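Local coordinates for protein CdiA toxin (Cupriavidus taiwanensis, PDB 5T87) that is the C-terminal domain of a contact-dependent growth inhibition protein, probably acts as a toxin, and is bound by its CdiI immunity protein, at residues P4-S9 and S26-T31; S21-S26 and F34-R39. All coordinates share one frame; numbering follows the deposited sequence.

Contact 1 of 2, residues P4-S9 and S26-T31; sequences PSNGQS and SVDPQT
Residues 4-9, a short lead-in and the first turn of helix 7-12, meet residues 26-31, the end of strand 21-27 and the turn after it. The tight part is a small polar cluster around the buried carboxylate of D28. N6 sits at the N-cap position of the helix, but its side chain makes no capping bond and points across the contact instead. N6 CG lies anti to its own carbonyl carbon (chi1 -52°). N6 ND2 donates a hydrogen bond to D28 OD1 (3.2 Å). OD1 accepts on its syn side and lies in the plane of the N6 amide. A weak, bent bond joins N6 ND2 to D28 OD2 at 3.1 Å. D28 CG is anti to its backbone N (chi1 -159°). This also lets OD1 take weak bonds from the backbone N of Q30 and of T31, so the carboxylate ties its own turn together. S5 OG lies 3.1 Å from D28 OD2. Beside it, T31 CG2 packs 3.3 Å from S5 OG. Q30 and T31 form the exposed rim. The Q30 side chain crosses N6 at about a right angle, with the two amide planes 25° apart. Q30 OE1 is pressed to 2.6 Å from N6 ND2, without hydrogen-bond geometry. Outside the two segments, E33 OE2 accepts from the backbone N of S5 and also lies close to D28 OD2. The contact joins the N-terminal end of the chain to the turn of the hairpin 21-27/34-41. Two acidic groups are close together here, which would probably raise the proton affinity of D28, while the N-H donors on OD1 would offset part of that effect.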
# COMPACT_ATOMS: atom_id res chain seq x y z
N PRO E 4 4.22 -9.58 -8.23
CA PRO E 4 5.57 -10.12 -8.50
C PRO E 4 5.60 -11.62 -8.79
O PRO E 4 4.70 -12.35 -8.37
CB PRO E 4 6.33 -9.84 -7.20
CG PRO E 4 5.64 -8.67 -6.61
CD PRO E 4 4.19 -8.81 -6.98
N SER E 5 6.63 -12.06 -9.51
CA SER E 5 6.83 -13.49 -9.80
C SER E 5 7.30 -14.28 -8.57
O SER E 5 6.73 -15.33 -8.25
CB SER E 5 7.81 -13.67 -10.97
OG SER E 5 9.09 -13.16 -10.65
N ASN E 6 8.31 -13.77 -7.86
CA ASN E 6 8.95 -14.51 -6.76
C ASN E 6 8.79 -13.79 -5.40
O ASN E 6 9.76 -13.39 -4.76
CB ASN E 6 10.43 -14.76 -7.11
CG ASN E 6 10.61 -15.41 -8.49
OD1 ASN E 6 9.90 -16.36 -8.83
ND2 ASN E 6 11.54 -14.88 -9.29
N GLY E 7 7.53 -13.67 -4.97
CA GLY E 7 7.16 -12.87 -3.78
C GLY E 7 7.91 -13.16 -2.49
O GLY E 7 8.46 -12.23 -1.86
N GLN E 8 7.96 -14.43 -2.10
CA GLN E 8 8.52 -14.80 -0.80
C GLN E 8 10.03 -14.48 -0.68
O GLN E 8 10.43 -13.76 0.24
CB GLN E 8 8.22 -16.28 -0.49
CG GLN E 8 8.53 -16.74 0.93
CD GLN E 8 7.84 -15.89 1.98
OE1 GLN E 8 6.62 -15.89 2.09
NE2 GLN E 8 8.62 -15.18 2.77
N SER E 9 10.84 -14.96 -1.62
CA SER E 9 12.31 -14.77 -1.57
C SER E 9 12.75 -13.31 -1.83
O SER E 9 13.73 -12.83 -1.24
CB SER E 9 13.01 -15.73 -2.55
OG SER E 9 12.51 -15.61 -3.87
N SER E 26 12.81 -4.03 -2.88
CA SER E 26 13.78 -5.03 -3.35
C SER E 26 13.89 -5.05 -4.88
O SER E 26 13.20 -4.28 -5.57
CB SER E 26 13.37 -6.42 -2.84
OG SER E 26 14.47 -7.31 -2.81
N VAL E 27 14.75 -5.92 -5.41
CA VAL E 27 14.83 -6.18 -6.86
C VAL E 27 14.92 -7.69 -7.10
O VAL E 27 15.66 -8.38 -6.40
CB VAL E 27 16.01 -5.41 -7.52
CG1 VAL E 27 17.35 -5.78 -6.90
CG2 VAL E 27 16.02 -5.62 -9.03
N ASP E 28 14.15 -8.19 -8.06
CA ASP E 28 14.13 -9.62 -8.36
C ASP E 28 15.42 -9.98 -9.10
O ASP E 28 15.64 -9.47 -10.21
CB ASP E 28 12.89 -9.98 -9.20
CG ASP E 28 12.52 -11.45 -9.13
OD1 ASP E 28 13.43 -12.31 -9.17
OD2 ASP E 28 11.31 -11.75 -9.03
N PRO E 29 16.30 -10.83 -8.50
CA PRO E 29 17.53 -11.19 -9.23
C PRO E 29 17.23 -11.89 -10.55
O PRO E 29 17.90 -11.63 -11.55
CB PRO E 29 18.28 -12.13 -8.26
CG PRO E 29 17.60 -11.97 -6.94
CD PRO E 29 16.19 -11.58 -7.23
N GLN E 30 16.22 -12.77 -10.54
CA GLN E 30 15.79 -13.47 -11.74
C GLN E 30 15.14 -12.54 -12.78
O GLN E 30 15.79 -12.22 -13.78
CB GLN E 30 14.84 -14.62 -11.38
CG GLN E 30 15.51 -15.72 -10.59
CD GLN E 30 14.50 -16.66 -9.95
OE1 GLN E 30 13.78 -16.27 -9.03
NE2 GLN E 30 14.44 -17.89 -10.44
N THR E 31 13.91 -12.08 -12.54
CA THR E 31 13.17 -11.32 -13.57
C THR E 31 13.57 -9.83 -13.71
O THR E 31 13.13 -9.17 -14.65
CB THR E 31 11.63 -11.39 -13.38
OG1 THR E 31 11.23 -10.61 -12.25
CG2 THR E 31 11.15 -12.84 -13.20

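Contact 2 of 2, residues S21-S26 and F34-R39; sequences SPRRVS and FVVFDR
Strands 21-26 and 34-39 run antiparallel, with axes 4.8 Å apart at 160°. They form a beta hairpin at the centre of the four-stranded sheet. R24-F37 and S26-V35 are hydrogen-bonded pairs, with V25-V36 between them a non-hydrogen-bonded pair. R24 N to F37 O (3.0 Å) and S26 N to V35 O (3.0 Å) arrive in the carbonyl plane. The return bonds from F37 N and V35 N come from above the planes of R24 O and S26 O.

R24, S26, V35 and F37 share one face. There V35 CG1 lies over one face of the F37 ring, toward its rim, and S26 CB meets the ring edge at CE2. The polar ends of R24 and S26 bond to S14 and V10. V25 and V36 point to the other face, which helix 57-64 covers. At the far end P22 lies over one face of the R39 guanidinium.

R23 extends from the backbone, then bends at chi3 (-97°), which lays one guanidinium face against V36 CG1. R23 forms a salt bridge with D38 and, through NH1, another with D108 of the CdiI immunity protein. R23 NE donates to D38 OD1 (2.7 Å, syn side) nearly in the guanidinium plane; NH2 adds a weak bond.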
# COMPACT_ATOMS: atom_id res chain seq x y z
N SER E 21 8.76 4.07 8.58
CA SER E 21 7.74 3.34 7.84
C SER E 21 8.13 1.90 7.58
O SER E 21 9.25 1.65 7.15
CB SER E 21 7.48 4.01 6.49
OG SER E 21 6.74 3.16 5.63
N PRO E 22 7.18 0.96 7.73
CA PRO E 22 7.45 -0.43 7.37
C PRO E 22 7.61 -0.70 5.86
O PRO E 22 7.94 -1.81 5.49
CB PRO E 22 6.22 -1.17 7.90
CG PRO E 22 5.12 -0.16 7.80
CD PRO E 22 5.76 1.17 8.07
N ARG E 23 7.34 0.29 5.01
CA ARG E 23 7.53 0.13 3.57
C ARG E 23 8.95 -0.30 3.23
O ARG E 23 9.91 0.35 3.64
CB ARG E 23 7.20 1.43 2.84
CG ARG E 23 7.31 1.34 1.33
CD ARG E 23 6.54 2.46 0.64
NE ARG E 23 5.20 2.05 0.21
CZ ARG E 23 4.40 2.76 -0.60
NH1 ARG E 23 4.79 3.95 -1.06
NH2 ARG E 23 3.21 2.27 -0.94
N ARG E 24 9.04 -1.41 2.48
CA ARG E 24 10.30 -1.98 2.03
C ARG E 24 10.38 -1.95 0.52
O ARG E 24 9.38 -1.72 -0.17
CB ARG E 24 10.43 -3.43 2.49
CG ARG E 24 10.10 -3.69 3.95
CD ARG E 24 10.41 -5.13 4.33
NE ARG E 24 11.86 -5.39 4.42
CZ ARG E 24 12.64 -5.06 5.45
NH1 ARG E 24 13.94 -5.36 5.41
NH2 ARG E 24 12.16 -4.43 6.52
N VAL E 25 11.59 -2.24 0.02
CA VAL E 25 11.88 -2.30 -1.43
C VAL E 25 12.94 -3.36 -1.73
O VAL E 25 13.86 -3.57 -0.94
CB VAL E 25 12.30 -0.92 -2.00
CG1 VAL E 25 13.55 -0.38 -1.31
CG2 VAL E 25 12.49 -0.98 -3.50
N SER E 26 12.81 -4.03 -2.88
CA SER E 26 13.78 -5.03 -3.35
C SER E 26 13.89 -5.05 -4.88
O SER E 26 13.20 -4.28 -5.57
CB SER E 26 13.37 -6.42 -2.84
OG SER E 26 14.47 -7.31 -2.81
N PHE E 34 11.53 -4.24 -10.23
CA PHE E 34 11.61 -3.55 -8.94
C PHE E 34 10.28 -3.70 -8.21
O PHE E 34 9.21 -3.51 -8.81
CB PHE E 34 11.94 -2.06 -9.13
CG PHE E 34 13.21 -1.82 -9.88
CD1 PHE E 34 14.44 -2.11 -9.29
CD2 PHE E 34 13.18 -1.32 -11.19
CE1 PHE E 34 15.63 -1.89 -10.00
CE2 PHE E 34 14.36 -1.11 -11.89
CZ PHE E 34 15.58 -1.39 -11.29
N VAL E 35 10.36 -4.02 -6.91
CA VAL E 35 9.18 -4.41 -6.10
C VAL E 35 9.06 -3.62 -4.79
O VAL E 35 10.03 -3.53 -4.02
CB VAL E 35 9.20 -5.91 -5.73
CG1 VAL E 35 7.88 -6.32 -5.08
CG2 VAL E 35 9.47 -6.76 -6.97
N VAL E 36 7.86 -3.07 -4.55
CA VAL E 36 7.52 -2.34 -3.33
C VAL E 36 6.60 -3.21 -2.46
O VAL E 36 5.60 -3.75 -2.95
CB VAL E 36 6.78 -1.03 -3.64
CG1 VAL E 36 6.34 -0.31 -2.36
CG2 VAL E 36 7.63 -0.10 -4.51
N PHE E 37 6.96 -3.32 -1.18
CA PHE E 37 6.24 -4.14 -0.21
C PHE E 37 5.71 -3.30 0.92
O PHE E 37 6.42 -2.46 1.45
CB PHE E 37 7.20 -5.15 0.41
CG PHE E 37 7.67 -6.20 -0.54
CD1 PHE E 37 6.83 -7.24 -0.92
CD2 PHE E 37 8.97 -6.17 -1.04
CE1 PHE E 37 7.26 -8.22 -1.81
CE2 PHE E 37 9.42 -7.16 -1.92
CZ PHE E 37 8.55 -8.18 -2.30
N ASP E 38 4.47 -3.58 1.33
CA ASP E 38 3.83 -2.87 2.44
C ASP E 38 3.26 -3.86 3.43
O ASP E 38 2.86 -4.96 3.06
CB ASP E 38 2.70 -2.00 1.91
CG ASP E 38 3.17 -0.98 0.91
OD1 ASP E 38 3.78 0.02 1.35
OD2 ASP E 38 2.96 -1.19 -0.31
N ARG E 39 3.20 -3.45 4.69
CA ARG E 39 2.68 -4.31 5.72
C ARG E 39 1.18 -4.52 5.56
O ARG E 39 0.45 -3.57 5.30
CB ARG E 39 2.94 -3.75 7.11
CG ARG E 39 2.81 -4.84 8.17
CD ARG E 39 2.53 -4.27 9.53
NE ARG E 39 3.74 -3.72 10.12
CZ ARG E 39 3.80 -2.65 10.91
NH1 ARG E 39 2.70 -1.95 11.23
NH2 ARG E 39 4.98 -2.26 11.39

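Overall arrangement
Contacts 1 and 2 lie about 12 Å apart between centres and both use strand 21-27, sharing S26. Contact 2 is the buried core of the sheet. Contact 1 lies at the surface, where the same hairpin turns. Their segments alternate along the chain. Packing joins the two: P4 CG lies 3.6 Å from V35 CG1, which sets the N-terminal residues against the hairpin, and V27 CG2 lies 3.9 Å from F34 CD1. Segment 4-9 reaches the CdiI immunity protein beside contact 1, where Q8 bonds to M3 and Y5 of that chain. Contact 2 reaches it through R23 and through S21 OG, which bonds to its D104.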